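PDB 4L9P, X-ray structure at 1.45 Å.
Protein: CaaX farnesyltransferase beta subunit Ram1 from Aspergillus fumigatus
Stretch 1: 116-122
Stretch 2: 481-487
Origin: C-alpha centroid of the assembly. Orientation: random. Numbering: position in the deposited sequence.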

# COMPACT_ATOMS: atom_id res chain seq x y z
N PHE B 116 5.65 32.58 2.71
CA PHE B 116 4.62 32.10 1.80
C PHE B 116 4.92 32.52 0.40
O PHE B 116 5.20 33.70 0.15
CB PHE B 116 3.24 32.58 2.21
CG PHE B 116 2.78 32.05 3.52
CD1 PHE B 116 3.23 32.61 4.72
CD2 PHE B 116 1.88 31.00 3.55
CE1 PHE B 116 2.79 32.10 5.95
CE2 PHE B 116 1.41 30.49 4.78
CZ PHE B 116 1.89 31.03 5.98
N ASN B 117 4.90 31.59 -0.55
CA ASN B 117 5.26 31.90 -1.93
C ASN B 117 4.14 32.56 -2.73
O ASN B 117 3.08 32.85 -2.17
CB ASN B 117 5.83 30.63 -2.63
CG ASN B 117 4.79 29.55 -2.87
OD1 ASN B 117 3.62 29.81 -2.90
ND2 ASN B 117 5.25 28.32 -3.06
N LYS B 118 4.35 32.75 -4.03
CA LYS B 118 3.37 33.46 -4.85
C LYS B 118 2.06 32.72 -5.02
O LYS B 118 1.05 33.29 -5.44
CB LYS B 118 3.97 33.81 -6.21
CG LYS B 118 4.44 32.60 -7.00
CD LYS B 118 5.20 33.02 -8.25
CE LYS B 118 5.64 31.75 -9.00
NZ LYS B 118 6.74 31.95 -10.02
N TYR B 119 2.11 31.41 -4.71
CA TYR B 119 0.90 30.59 -4.77
C TYR B 119 0.27 30.48 -3.38
O TYR B 119 -0.71 29.71 -3.23
CB TYR B 119 1.25 29.16 -5.26
CG TYR B 119 1.60 29.11 -6.73
CD1 TYR B 119 0.59 29.20 -7.72
CD2 TYR B 119 2.95 28.97 -7.14
CE1 TYR B 119 0.92 29.13 -9.08
CE2 TYR B 119 3.28 28.91 -8.48
CZ TYR B 119 2.27 28.98 -9.45
OH TYR B 119 2.60 28.92 -10.80
N GLY B 120 0.77 31.22 -2.40
CA GLY B 120 0.16 31.25 -1.08
C GLY B 120 0.59 30.09 -0.20
O GLY B 120 -0.07 29.84 0.82
N ILE B 121 1.67 29.40 -0.55
CA ILE B 121 2.03 28.14 0.13
C ILE B 121 3.29 28.34 0.99
O ILE B 121 4.27 28.99 0.54
CB ILE B 121 2.33 27.09 -0.92
CG1 ILE B 121 1.10 26.88 -1.81
CG2 ILE B 121 2.76 25.74 -0.24
CD1 ILE B 121 1.33 25.94 -3.00
N PRO B 122 3.30 27.90 2.23
CA PRO B 122 4.50 28.04 3.06
C PRO B 122 5.70 27.26 2.54
O PRO B 122 5.58 26.21 1.89
CB PRO B 122 4.06 27.54 4.45
CG PRO B 122 2.83 26.74 4.19
CD PRO B 122 2.21 27.18 2.90
N ASP B 481 -1.21 21.80 -14.80
CA ASP B 481 -0.08 20.95 -14.42
C ASP B 481 1.11 21.81 -14.07
O ASP B 481 1.99 22.05 -14.90
CB ASP B 481 0.23 19.93 -15.51
CG ASP B 481 1.36 19.00 -15.14
OD1 ASP B 481 1.60 18.75 -13.94
OD2 ASP B 481 2.02 18.50 -16.07
N ILE B 482 1.12 22.29 -12.82
CA ILE B 482 2.12 23.27 -12.42
C ILE B 482 2.83 22.91 -11.14
O ILE B 482 2.33 22.11 -10.28
CB ILE B 482 1.51 24.68 -12.25
CG1 ILE B 482 0.30 24.62 -11.29
CG2 ILE B 482 1.16 25.29 -13.61
CD1 ILE B 482 -0.28 26.05 -10.90
N GLY B 483 4.03 23.46 -11.02
CA GLY B 483 4.85 23.25 -9.86
C GLY B 483 4.72 24.45 -8.95
O GLY B 483 5.23 25.54 -9.26
N VAL B 484 4.04 24.27 -7.82
CA VAL B 484 3.72 25.38 -6.90
C VAL B 484 4.59 25.39 -5.66
O VAL B 484 4.46 26.26 -4.79
CB VAL B 484 2.21 25.44 -6.52
CG1 VAL B 484 1.37 25.52 -7.78
CG2 VAL B 484 1.77 24.15 -5.73
N PHE B 485 5.51 24.43 -5.57
CA PHE B 485 6.65 24.56 -4.63
C PHE B 485 7.59 25.67 -5.19
O PHE B 485 7.51 26.02 -6.37
CB PHE B 485 7.39 23.20 -4.58
CG PHE B 485 7.74 22.67 -5.94
CD1 PHE B 485 8.94 23.03 -6.56
CD2 PHE B 485 6.86 21.82 -6.61
CE1 PHE B 485 9.22 22.62 -7.88
CE2 PHE B 485 7.13 21.40 -7.93
CZ PHE B 485 8.33 21.79 -8.56
N THR B 486 8.49 26.11 -4.35
CA THR B 486 9.58 26.99 -4.88
C THR B 486 10.81 26.12 -5.14
O THR B 486 10.94 24.97 -4.64
CB THR B 486 10.00 28.05 -3.85
OG1 THR B 486 10.75 27.42 -2.79
CG2 THR B 486 8.80 28.85 -3.34
N GLU B 487 11.78 26.63 -5.91
CA GLU B 487 13.02 25.86 -6.07
C GLU B 487 13.79 25.71 -4.78
O GLU B 487 14.50 24.74 -4.61
CB GLU B 487 13.88 26.48 -7.18
CG GLU B 487 13.22 26.20 -8.56
CD GLU B 487 13.26 24.72 -8.86
OE1 GLU B 487 14.23 24.04 -8.42
OE2 GLU B 487 12.31 24.23 -9.53

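Neither stretch forms a regular helix or strand, yet the first is tightly folded. A type I beta turn runs from Asn 117 to Gly 120, closed by the hydrogen bond from Gly 120 N to Asn 117 O (2.8 Å); Asn 117 N also donates to Ile 121 O (2.9 Å). Gly 120 has a phi of 83°, a conformation that glycine adopts readily. The second stretch is more extended, and its Val 484 lies nearest Tyr 119, with 6.3 Å between their CA atoms.

Asn 117 serves both backbones because its amide carries an acceptor and a donor. Its OD1 accepts from Tyr 119 N (2.8 Å) and Ile 121 N (3.1 Å), bracing the turn, while its ND2 donates to Val 484 O (2.8 Å), the one hydrogen bond between the stretches. Its CB also packs 3.5 Å from Thr 486 CG2.

The rest of the contact is largely apolar. Val 484 CG1 sits 3.6 Å from the centroid of the Tyr 119 ring, only 5° off the normal, a CH-pi contact that a compact branched side chain makes well. Its other methyl, CG2, meets Ile 121 CD1 at 3.3 Å, a close approach. Ile 482 extends CD1 to within 3.8 Å of Tyr 119 CE1, while the tyrosine hydroxyl is hydrogen-bonded elsewhere in the structure.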